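Local coordinates for NAD(P)-dependent oxidoreductase (Pseudomonas putida, PDB 7A3W), which probably uses NADPH to reduce imines, serving as a multifunctional biocatalyst for conjugate reduction and reductive amination, at residues W191-V196 / H263-A268. Residues are numbered along the deposited sequence; the frame is centred on the assembly and turned at random.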
loop_
_atom_site.group_PDB
_atom_site.type_symbol
_atom_site.label_atom_id
_atom_site.label_comp_id
_atom_site.label_asym_id
_atom_site.label_seq_id
_atom_site.Cartn_x
_atom_site.Cartn_y
_atom_site.Cartn_z
ATOM N N TRP B 191 4.623 4.538 2.570
ATOM C CA TRP B 191 4.087 4.882 3.908
ATOM C C TRP B 191 5.150 5.637 4.722
ATOM O O TRP B 191 4.828 6.689 5.323
ATOM C CB TRP B 191 3.595 3.643 4.652
ATOM C CG TRP B 191 3.045 4.041 5.981
ATOM C CD1 TRP B 191 1.793 4.510 6.231
ATOM C CD2 TRP B 191 3.753 4.088 7.235
ATOM N NE1 TRP B 191 1.655 4.807 7.557
ATOM C CE2 TRP B 191 2.846 4.579 8.195
ATOM C CE3 TRP B 191 5.041 3.738 7.648
ATOM C CZ2 TRP B 191 3.195 4.738 9.537
ATOM C CZ3 TRP B 191 5.397 3.929 8.961
ATOM C CH2 TRP B 191 4.481 4.400 9.901
ATOM N N LEU B 192 6.382 5.130 4.740
ATOM C CA LEU B 192 7.513 5.773 5.452
ATOM C C LEU B 192 7.714 7.177 4.892
ATOM O O LEU B 192 7.907 8.105 5.689
ATOM C CB LEU B 192 8.796 4.954 5.266
ATOM C CG LEU B 192 8.806 3.607 5.967
ATOM C CD1 LEU B 192 9.949 2.744 5.439
ATOM C CD2 LEU B 192 8.901 3.820 7.466
ATOM N N GLU B 193 7.709 7.309 3.573
ATOM C CA GLU B 193 7.898 8.615 2.888
ATOM C C GLU B 193 6.839 9.629 3.376
ATOM O O GLU B 193 7.199 10.765 3.706
ATOM C CB GLU B 193 7.847 8.347 1.397
ATOM C CG GLU B 193 8.218 9.532 0.565
ATOM C CD GLU B 193 8.598 9.155 -0.862
ATOM O OE1 GLU B 193 9.474 8.252 -1.034
ATOM O OE2 GLU B 193 8.056 9.761 -1.789
ATOM N N GLY B 194 5.575 9.208 3.487
ATOM C CA GLY B 194 4.487 10.025 4.056
ATOM C C GLY B 194 4.665 10.298 5.545
ATOM O O GLY B 194 4.444 11.448 5.981
ATOM N N ALA B 195 5.035 9.283 6.325
ATOM C CA ALA B 195 5.193 9.409 7.786
ATOM C C ALA B 195 6.295 10.435 8.053
ATOM O O ALA B 195 6.133 11.262 8.973
ATOM C CB ALA B 195 5.508 8.075 8.404
ATOM N N VAL B 196 7.339 10.441 7.229
ATOM C CA VAL B 196 8.455 11.410 7.389
ATOM C C VAL B 196 7.941 12.817 7.070
ATOM O O VAL B 196 8.179 13.733 7.892
ATOM C CB VAL B 196 9.686 11.007 6.572
ATOM C CG1 VAL B 196 10.678 12.151 6.486
ATOM C CG2 VAL B 196 10.342 9.763 7.146
ATOM N N HIS B 263 11.878 11.468 -1.371
ATOM C CA HIS B 263 10.749 11.468 -2.327
ATOM C C HIS B 263 10.972 10.472 -3.466
ATOM O O HIS B 263 10.378 10.667 -4.542
ATOM C CB HIS B 263 10.523 12.900 -2.820
ATOM C CG HIS B 263 11.739 13.530 -3.401
ATOM N ND1 HIS B 263 12.147 13.283 -4.689
ATOM C CD2 HIS B 263 12.638 14.386 -2.878
ATOM C CE1 HIS B 263 13.239 13.976 -4.948
ATOM N NE2 HIS B 263 13.559 14.662 -3.864
ATOM N N ALA B 264 11.730 9.399 -3.234
ATOM C CA ALA B 264 12.011 8.368 -4.258
ATOM C C ALA B 264 10.726 7.627 -4.659
ATOM O O ALA B 264 10.566 7.221 -5.830
ATOM C CB ALA B 264 13.044 7.406 -3.734
ATOM N N SER B 265 9.849 7.357 -3.707
ATOM C CA SER B 265 8.597 6.638 -4.012
ATOM C C SER B 265 7.675 7.538 -4.853
ATOM O O SER B 265 7.066 7.059 -5.791
ATOM C CB SER B 265 7.931 6.177 -2.748
ATOM O OG SER B 265 6.822 5.377 -3.093
ATOM N N THR B 266 7.558 8.807 -4.496
ATOM C CA THR B 266 6.773 9.809 -5.251
ATOM C C THR B 266 7.397 9.977 -6.648
ATOM O O THR B 266 6.649 10.033 -7.635
ATOM C CB THR B 266 6.695 11.103 -4.445
ATOM O OG1 THR B 266 5.992 10.795 -3.231
ATOM C CG2 THR B 266 6.020 12.224 -5.206
ATOM N N ASP B 267 8.720 10.009 -6.735
ATOM C CA ASP B 267 9.406 10.117 -8.051
ATOM C C ASP B 267 9.016 8.930 -8.939
ATOM O O ASP B 267 8.761 9.129 -10.160
ATOM C CB ASP B 267 10.920 10.160 -7.904
ATOM C CG ASP B 267 11.439 11.438 -7.286
ATOM O OD1 ASP B 267 10.705 12.430 -7.254
ATOM O OD2 ASP B 267 12.590 11.421 -6.857
ATOM N N ALA B 268 8.943 7.732 -8.364
ATOM C CA ALA B 268 8.584 6.501 -9.108
ATOM C C ALA B 268 7.159 6.624 -9.656
ATOM O O ALA B 268 6.937 6.401 -10.854
ATOM C CB ALA B 268 8.770 5.292 -8.221
#
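Glu193 reaches from the flank of helix 173-200 to the first turn of helix 264-278 and lays its carboxylate against the amides there. CG stands anti to the backbone N (chi1 -172°) and the chain runs on extended, which brings the acid to the neighbouring helix, whose local axis passes 9.8 Å away at closest approach. Its two oxygens divide the work. OE1 takes the N-H of Ser265 on its syn lone pair, at 2.8 Å from N to OE1. OE2 accepts twice: Thr266 N comes from the syn side, 22° out of the carboxylate plane and 2.9 Å from OE2, while Thr266 OG1 meets OE2 at 2.7 Å, nearly in line with the C-O bond. A threonine suits this place because its hydroxyl, beside its own backbone N, can join that N-H on one acceptor. Tyr272 OH of the second subunit bonds both OE1 and Ala264 N, giving each carboxylate oxygen two partners. With an alanine here, the amides of Ser265 and Thr266 would probably lose their acceptor and that tyrosine one of its partners. His263, at the N-cap position, makes weak ND1 bonds to both carboxylate oxygens of Asp267. An acid from another helix thus accepts first-turn amides, where the helix dipole would probably favour negative charge, within the helical C-terminal domain at the dimer interface.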